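Long-range contacts in peroxiredoxin (Clostridioides difficile, PDB 6TSB), which joins a probable thiol peroxidase to a chitin-hydrolysing glycoside hydrolase family 18 domain in one spore coat protein, this chain being the chitinase part: residues N281-E286 / L298-D303; Q294-V299 / A311-L316; K220-L225 / P259-L264. One frame throughout, in Å; residues are numbered along the deposited sequence.

Contact 1. Residues N281-E286 / L298-D303; sequences NKNGYE and LVKDGD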
# COMPACT_ATOMS: atom_id res chain seq x y z
N ASN A 281 -8.62 -7.50 -2.16
CA ASN A 281 -7.80 -8.51 -1.42
C ASN A 281 -7.85 -9.87 -2.14
O ASN A 281 -8.91 -10.53 -2.04
CB ASN A 281 -8.20 -8.63 0.05
CG ASN A 281 -7.77 -7.44 0.88
OD1 ASN A 281 -6.66 -6.95 0.73
ND2 ASN A 281 -8.65 -6.96 1.75
N LYS A 282 -6.75 -10.26 -2.80
CA LYS A 282 -6.64 -11.50 -3.64
C LYS A 282 -6.58 -12.74 -2.75
O LYS A 282 -5.67 -12.81 -1.91
CB LYS A 282 -5.39 -11.49 -4.54
CG LYS A 282 -4.98 -12.87 -5.06
CD LYS A 282 -6.07 -13.62 -5.85
CE LYS A 282 -5.78 -13.80 -7.33
NZ LYS A 282 -5.22 -12.58 -7.97
N ASN A 283 -7.49 -13.70 -3.01
CA ASN A 283 -7.71 -14.99 -2.28
C ASN A 283 -7.49 -14.78 -0.77
O ASN A 283 -6.81 -15.61 -0.15
CB ASN A 283 -6.85 -16.11 -2.88
CG ASN A 283 -7.20 -17.49 -2.35
OD1 ASN A 283 -6.37 -18.40 -2.36
ND2 ASN A 283 -8.43 -17.68 -1.87
N GLY A 284 -8.06 -13.70 -0.21
CA GLY A 284 -8.09 -13.39 1.23
C GLY A 284 -6.74 -12.93 1.78
O GLY A 284 -6.69 -12.52 2.97
N TYR A 285 -5.67 -12.99 0.97
CA TYR A 285 -4.29 -12.59 1.33
C TYR A 285 -4.24 -11.06 1.44
O TYR A 285 -4.61 -10.34 0.48
CB TYR A 285 -3.25 -13.11 0.33
CG TYR A 285 -2.86 -14.55 0.52
CD1 TYR A 285 -2.04 -14.93 1.57
CD2 TYR A 285 -3.31 -15.54 -0.34
CE1 TYR A 285 -1.67 -16.25 1.76
CE2 TYR A 285 -2.95 -16.87 -0.16
CZ TYR A 285 -2.13 -17.22 0.90
OH TYR A 285 -1.76 -18.52 1.09
N GLU A 286 -3.81 -10.58 2.60
CA GLU A 286 -3.76 -9.13 2.90
C GLU A 286 -2.30 -8.67 2.86
O GLU A 286 -1.44 -9.36 3.43
CB GLU A 286 -4.47 -8.89 4.24
CG GLU A 286 -5.24 -7.58 4.29
CD GLU A 286 -6.61 -7.65 4.93
OE1 GLU A 286 -7.11 -8.77 5.19
OE2 GLU A 286 -7.19 -6.58 5.14
N LEU A 298 2.78 -10.66 3.64
CA LEU A 298 1.34 -10.99 3.53
C LEU A 298 0.87 -11.71 4.80
O LEU A 298 1.63 -12.55 5.34
CB LEU A 298 1.11 -11.88 2.30
CG LEU A 298 1.66 -11.36 0.98
CD1 LEU A 298 1.07 -12.13 -0.19
CD2 LEU A 298 1.41 -9.87 0.81
N VAL A 299 -0.36 -11.38 5.23
CA VAL A 299 -1.09 -12.11 6.31
C VAL A 299 -2.33 -12.76 5.70
O VAL A 299 -2.84 -12.27 4.67
CB VAL A 299 -1.44 -11.19 7.51
CG1 VAL A 299 -0.19 -10.69 8.23
CG2 VAL A 299 -2.33 -10.03 7.09
N LYS A 300 -2.77 -13.87 6.31
CA LYS A 300 -4.06 -14.54 6.04
C LYS A 300 -4.45 -15.37 7.26
O LYS A 300 -3.61 -16.22 7.67
CB LYS A 300 -3.98 -15.41 4.79
CG LYS A 300 -5.31 -15.62 4.08
CD LYS A 300 -5.35 -16.86 3.23
CE LYS A 300 -6.69 -17.03 2.53
NZ LYS A 300 -6.57 -17.98 1.40
N ASP A 301 -5.65 -15.11 7.82
CA ASP A 301 -6.26 -15.81 8.99
C ASP A 301 -5.44 -15.53 10.26
O ASP A 301 -5.13 -16.51 11.01
CB ASP A 301 -6.47 -17.30 8.70
CG ASP A 301 -7.58 -17.55 7.69
OD1 ASP A 301 -7.57 -16.91 6.61
OD2 ASP A 301 -8.47 -18.37 7.99
N GLY A 302 -5.11 -14.24 10.49
CA GLY A 302 -4.36 -13.73 11.66
C GLY A 302 -2.86 -13.71 11.41
O GLY A 302 -2.21 -12.72 11.82
N ASP A 303 -2.35 -14.74 10.71
CA ASP A 303 -0.92 -15.17 10.66
C ASP A 303 -0.13 -14.47 9.55
O ASP A 303 -0.73 -14.10 8.51
CB ASP A 303 -0.79 -16.68 10.43
CG ASP A 303 -1.42 -17.55 11.50
OD1 ASP A 303 -2.32 -17.06 12.20
OD2 ASP A 303 -0.99 -18.71 11.64
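Lys300 reaches across Tyr285 because its CG is anti to the backbone N (chi1 -154°) and its chain is extended beyond. Tyr285 CG stands anti to its own carbonyl carbon, and chi2 of -74° turns one ring face to Lys300 CD. The site lies at one end of an antiparallel sheet of three strands, in a position after the seventh barrel strand that is consistent with the insertion domain of many family 18 chitinases. Glu286 and Val299 form a hydrogen-bonded antiparallel pair. Glu286 N donates to Val299 O (2.8 Å), and Val299 N donates back to Glu286 O (2.9 Å). On the face that carries Glu286 and Val299, Glu286 CB meets Val299 CG2 at 3.7 Å. Glu286 O also takes a CA-H contact from Leu298 CA. Lys300 CD lies over the centre of the Tyr285 ring, 3.9 Å from the centroid, as a CH-pi contact. Tyr285 also meets the ring of Tyr279 of the second subunit, so this end of the sheet belongs to the dimer interface. The ammonium group ties strand 295-300 to the turn before Tyr285: Lys300 NZ donates to Asn283 O at 2.8 Å, tilted 29° from the carbonyl plane.

Contact 2. Residues Q294-V299 / A311-L316; sequences QVPYLV and ALSIFL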
# COMPACT_ATOMS: atom_id res chain seq x y z
N GLN A 294 11.67 -2.61 6.63
CA GLN A 294 11.70 -1.98 5.29
C GLN A 294 11.39 -2.99 4.16
O GLN A 294 11.81 -2.75 3.01
CB GLN A 294 13.00 -1.21 5.10
CG GLN A 294 12.92 0.19 5.69
CD GLN A 294 14.06 1.10 5.29
OE1 GLN A 294 14.61 1.82 6.13
NE2 GLN A 294 14.43 1.10 4.02
N VAL A 295 10.57 -4.01 4.44
CA VAL A 295 10.19 -5.08 3.48
C VAL A 295 8.69 -5.38 3.54
O VAL A 295 8.08 -5.31 4.61
CB VAL A 295 10.99 -6.37 3.74
CG1 VAL A 295 12.44 -6.17 3.37
CG2 VAL A 295 10.83 -6.89 5.16
N PRO A 296 8.05 -5.76 2.40
CA PRO A 296 6.64 -6.18 2.40
C PRO A 296 6.44 -7.61 2.91
O PRO A 296 7.39 -8.35 2.96
CB PRO A 296 6.24 -6.12 0.93
CG PRO A 296 7.55 -6.39 0.20
CD PRO A 296 8.62 -5.72 1.04
N TYR A 297 5.21 -7.93 3.29
CA TYR A 297 4.81 -9.30 3.68
C TYR A 297 3.29 -9.43 3.51
O TYR A 297 2.63 -8.42 3.24
CB TYR A 297 5.29 -9.60 5.10
CG TYR A 297 4.64 -8.88 6.26
CD1 TYR A 297 4.87 -7.53 6.51
CD2 TYR A 297 3.84 -9.58 7.15
CE1 TYR A 297 4.29 -6.89 7.61
CE2 TYR A 297 3.25 -8.96 8.25
CZ TYR A 297 3.48 -7.61 8.49
OH TYR A 297 2.88 -7.04 9.58
N LEU A 298 2.78 -10.66 3.64
CA LEU A 298 1.34 -10.99 3.53
C LEU A 298 0.87 -11.71 4.80
O LEU A 298 1.63 -12.55 5.34
CB LEU A 298 1.11 -11.88 2.30
CG LEU A 298 1.66 -11.36 0.98
CD1 LEU A 298 1.07 -12.13 -0.19
CD2 LEU A 298 1.41 -9.87 0.81
N VAL A 299 -0.36 -11.38 5.23
CA VAL A 299 -1.09 -12.11 6.31
C VAL A 299 -2.33 -12.76 5.70
O VAL A 299 -2.84 -12.27 4.67
CB VAL A 299 -1.44 -11.19 7.51
CG1 VAL A 299 -0.19 -10.69 8.23
CG2 VAL A 299 -2.33 -10.03 7.09
N ALA A 311 8.25 -3.37 -5.28
CA ALA A 311 8.90 -2.22 -5.95
C ALA A 311 9.52 -1.25 -4.92
O ALA A 311 10.56 -0.58 -5.23
CB ALA A 311 7.87 -1.54 -6.80
N LEU A 312 8.85 -1.13 -3.77
CA LEU A 312 9.24 -0.22 -2.67
C LEU A 312 10.49 -0.78 -1.97
O LEU A 312 11.49 -0.04 -1.89
CB LEU A 312 8.08 -0.06 -1.68
CG LEU A 312 8.42 0.78 -0.45
CD1 LEU A 312 8.77 2.21 -0.86
CD2 LEU A 312 7.30 0.74 0.60
N SER A 313 10.45 -2.01 -1.45
CA SER A 313 11.64 -2.62 -0.78
C SER A 313 12.81 -2.77 -1.79
O SER A 313 13.95 -2.66 -1.32
CB SER A 313 11.30 -3.89 -0.05
OG SER A 313 11.09 -4.96 -0.95
N ILE A 314 12.58 -2.84 -3.11
CA ILE A 314 13.71 -2.82 -4.11
C ILE A 314 14.24 -1.40 -4.29
O ILE A 314 15.48 -1.23 -4.52
CB ILE A 314 13.29 -3.39 -5.47
CG1 ILE A 314 12.97 -4.89 -5.38
CG2 ILE A 314 14.34 -3.10 -6.54
CD1 ILE A 314 12.27 -5.43 -6.58
N PHE A 315 13.36 -0.40 -4.28
CA PHE A 315 13.79 1.02 -4.32
C PHE A 315 14.68 1.33 -3.09
O PHE A 315 15.76 1.90 -3.25
CB PHE A 315 12.58 1.94 -4.38
CG PHE A 315 12.90 3.38 -4.10
CD1 PHE A 315 13.46 4.18 -5.09
CD2 PHE A 315 12.66 3.92 -2.84
CE1 PHE A 315 13.76 5.50 -4.83
CE2 PHE A 315 12.96 5.24 -2.58
CZ PHE A 315 13.52 6.03 -3.57
N LEU A 316 14.26 0.88 -1.91
CA LEU A 316 14.94 1.07 -0.61
C LEU A 316 16.29 0.31 -0.58
O LEU A 316 17.31 0.96 -0.21
CB LEU A 316 13.98 0.64 0.50
CG LEU A 316 12.76 1.56 0.69
CD1 LEU A 316 11.97 1.17 1.93
CD2 LEU A 316 13.19 3.02 0.77
O HOH W 1 14.09 -3.22 1.99
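Gln294 and Leu316 cross at about a right angle. The extended glutamine chain brings the NE2 end of its amide against the leucine branch, with Gln294 NE2 3.2 Å from Leu316 CD1 and 3.6 Å from Leu316 CB. The second meeting point is Ser313, whose CB bond points toward the strand. Pro296 CD lies 3.4 Å from Ser313 CB, closer than two carbons normally pack, and 3.3 Å from Ser313 OG. Ser313 OG sits between the backbone N and the carbonyl carbon (chi1 74°). Ser313 packs on the proline, and Asp309 OD2 satisfies its hydroxyl with a hydrogen bond. Gln294 O comes within 3.3 Å of Ser313 CB. No direct hydrogen bond joins the segments, although a water bound to Gln294 O also donates weakly to Ser313 O. Gln294 and Val295 both face Asp290 in a G1 beta bulge. The contact is a strand-to-helix junction: it packs helix 311-323 against residues 294-296, on the middle strand of the three-stranded antiparallel sheet, between strands 286-290 and 303-307. Beyond it, Ile314 packs on helix 341-351 and Phe315 on helix 353-361, while Val295 touches His221 of the second subunit.

Contact 3. Residues K220-L225 / P259-L264; sequences KHQANL and PFYGRL
Gln222 pushes its amide among Pro259, Tyr261 and Arg263. Its CG takes the crowded position between the backbone N and the carbonyl carbon (chi1 77°), and the chain then bends at chi2. The glutamine and proline side chains run alongside each other in opposite directions, with Gln222 NE2 3.5 Å from Pro259 CG. The other end of the amide, Gln222 OE1, lies 3.4 Å from Tyr261 CE2, with the amide and ring planes 62° apart. Pro259 CB in turn sits over one face of the Tyr261 ring, offset toward the rim. Arg263 CG is anti to its backbone N, and Arg263 CB packs on Gln222 CD at 4.0 Å. The arginine chain bends at chi3, which places NE; Gln222 OE1 lies at the edge of the guanidinium, near its plane. Asp208 draws these polar ends together: its backbone N donates to Gln222 OE1, its OD1 makes a salt bridge with Arg263 NE, and the same OD1 is hydrogen-bonded to Tyr261 OH. The Tyr261 side chain is about 4 Å from a bound PEG. The site joins the loop between strand 201-204 and helix 237-246 to strand 254-264 of the TIM barrel. At Pro259 this strand pairs in parallel with a strand of the second subunit.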
# COMPACT_ATOMS: atom_id res chain seq x y z
N LYS A 220 -11.98 10.61 -12.20
CA LYS A 220 -11.27 11.44 -11.21
C LYS A 220 -11.73 10.98 -9.82
O LYS A 220 -12.61 10.09 -9.78
CB LYS A 220 -11.56 12.92 -11.46
CG LYS A 220 -11.46 13.41 -12.90
CD LYS A 220 -10.07 13.31 -13.51
CE LYS A 220 -9.65 14.55 -14.25
NZ LYS A 220 -8.83 15.43 -13.39
N HIS A 221 -11.18 11.57 -8.75
CA HIS A 221 -11.60 11.33 -7.35
C HIS A 221 -12.98 11.94 -7.09
O HIS A 221 -13.27 13.06 -7.61
CB HIS A 221 -10.63 11.91 -6.33
CG HIS A 221 -9.22 11.48 -6.54
ND1 HIS A 221 -8.88 10.15 -6.59
CD2 HIS A 221 -8.09 12.19 -6.71
CE1 HIS A 221 -7.58 10.06 -6.78
NE2 HIS A 221 -7.07 11.30 -6.85
N GLN A 222 -13.77 11.23 -6.27
CA GLN A 222 -15.14 11.59 -5.84
C GLN A 222 -15.08 12.37 -4.51
O GLN A 222 -16.03 13.11 -4.28
CB GLN A 222 -16.02 10.34 -5.71
CG GLN A 222 -15.76 9.50 -4.46
CD GLN A 222 -17.02 8.82 -3.93
OE1 GLN A 222 -18.11 9.38 -3.99
NE2 GLN A 222 -16.88 7.62 -3.39
N ALA A 223 -14.02 12.19 -3.70
CA ALA A 223 -13.91 12.70 -2.30
C ALA A 223 -12.45 13.10 -1.94
O ALA A 223 -12.04 12.96 -0.75
CB ALA A 223 -14.45 11.67 -1.35
N ASN A 224 -11.71 13.67 -2.89
CA ASN A 224 -10.32 14.15 -2.67
C ASN A 224 -10.30 15.12 -1.48
O ASN A 224 -11.13 16.04 -1.46
CB ASN A 224 -9.71 14.70 -3.95
CG ASN A 224 -10.52 15.80 -4.60
OD1 ASN A 224 -11.44 15.53 -5.40
ND2 ASN A 224 -10.12 17.04 -4.34
N LEU A 225 -9.44 14.90 -0.49
CA LEU A 225 -9.40 15.82 0.67
C LEU A 225 -8.75 17.15 0.21
O LEU A 225 -9.32 18.21 0.53
CB LEU A 225 -8.67 15.17 1.84
CG LEU A 225 -8.50 16.04 3.08
CD1 LEU A 225 -9.84 16.53 3.61
CD2 LEU A 225 -7.72 15.31 4.17
N PRO A 259 -17.71 8.71 2.15
CA PRO A 259 -18.42 7.66 1.44
C PRO A 259 -17.88 6.27 1.79
O PRO A 259 -16.66 6.14 1.82
CB PRO A 259 -18.11 7.95 -0.04
CG PRO A 259 -16.72 8.53 0.01
CD PRO A 259 -16.68 9.33 1.31
N PHE A 260 -18.76 5.30 2.07
CA PHE A 260 -18.43 3.87 2.32
C PHE A 260 -18.77 3.11 1.05
O PHE A 260 -19.13 1.95 1.10
CB PHE A 260 -19.17 3.33 3.53
CG PHE A 260 -18.59 3.74 4.86
CD1 PHE A 260 -17.55 4.65 4.95
CD2 PHE A 260 -19.12 3.24 6.03
CE1 PHE A 260 -17.04 5.00 6.20
CE2 PHE A 260 -18.61 3.59 7.27
CZ PHE A 260 -17.56 4.47 7.35
N TYR A 261 -18.68 3.80 -0.07
CA TYR A 261 -18.81 3.22 -1.42
C TYR A 261 -17.69 3.79 -2.27
O TYR A 261 -17.08 4.77 -1.82
CB TYR A 261 -20.16 3.56 -2.07
CG TYR A 261 -20.45 5.03 -2.22
CD1 TYR A 261 -20.94 5.77 -1.15
CD2 TYR A 261 -20.28 5.68 -3.43
CE1 TYR A 261 -21.22 7.12 -1.28
CE2 TYR A 261 -20.57 7.02 -3.58
CZ TYR A 261 -21.03 7.74 -2.49
OH TYR A 261 -21.32 9.07 -2.60
N GLY A 262 -17.47 3.18 -3.43
CA GLY A 262 -16.58 3.64 -4.51
C GLY A 262 -17.40 4.15 -5.66
O GLY A 262 -18.51 3.64 -5.83
N ARG A 263 -16.89 5.14 -6.40
CA ARG A 263 -17.55 5.66 -7.62
C ARG A 263 -16.51 5.80 -8.73
O ARG A 263 -15.35 6.06 -8.41
CB ARG A 263 -18.23 7.00 -7.33
CG ARG A 263 -18.70 7.75 -8.57
CD ARG A 263 -19.41 9.07 -8.31
NE ARG A 263 -20.63 8.96 -7.51
CZ ARG A 263 -21.82 8.57 -7.98
NH1 ARG A 263 -21.97 8.24 -9.26
NH2 ARG A 263 -22.85 8.51 -7.17
N LEU A 264 -16.95 5.60 -9.98
CA LEU A 264 -16.25 5.96 -11.24
C LEU A 264 -17.27 6.69 -12.13
O LEU A 264 -18.11 6.02 -12.77
CB LEU A 264 -15.70 4.69 -11.90
CG LEU A 264 -14.87 4.90 -13.17
CD1 LEU A 264 -13.56 5.60 -12.86
CD2 LEU A 264 -14.61 3.57 -13.88
O HOH W 2 -15.32 8.64 -9.90

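Contact 3 comes first along the chain. It closes a loop of 33 residues that carries helix 237-246 and returns on strand 254-264 of the barrel. It is complete before contact 1 opens. Contact 1 closes the hairpin of strands 286-290 and 295-300. Contact 2 starts on the strand where contact 1 ends, and the two overlap at Leu298 and Val299, so neither loop encloses the other. Contact 2 closes the loop that runs through strand 303-307 to helix 311-323. Contact 3 lies about 25 Å from contact 1 and 27 Å from contact 2, between centres. All three touch the second subunit, and strand 254-264 pairs with a strand of it, which would fit an exchange of C-terminal parts.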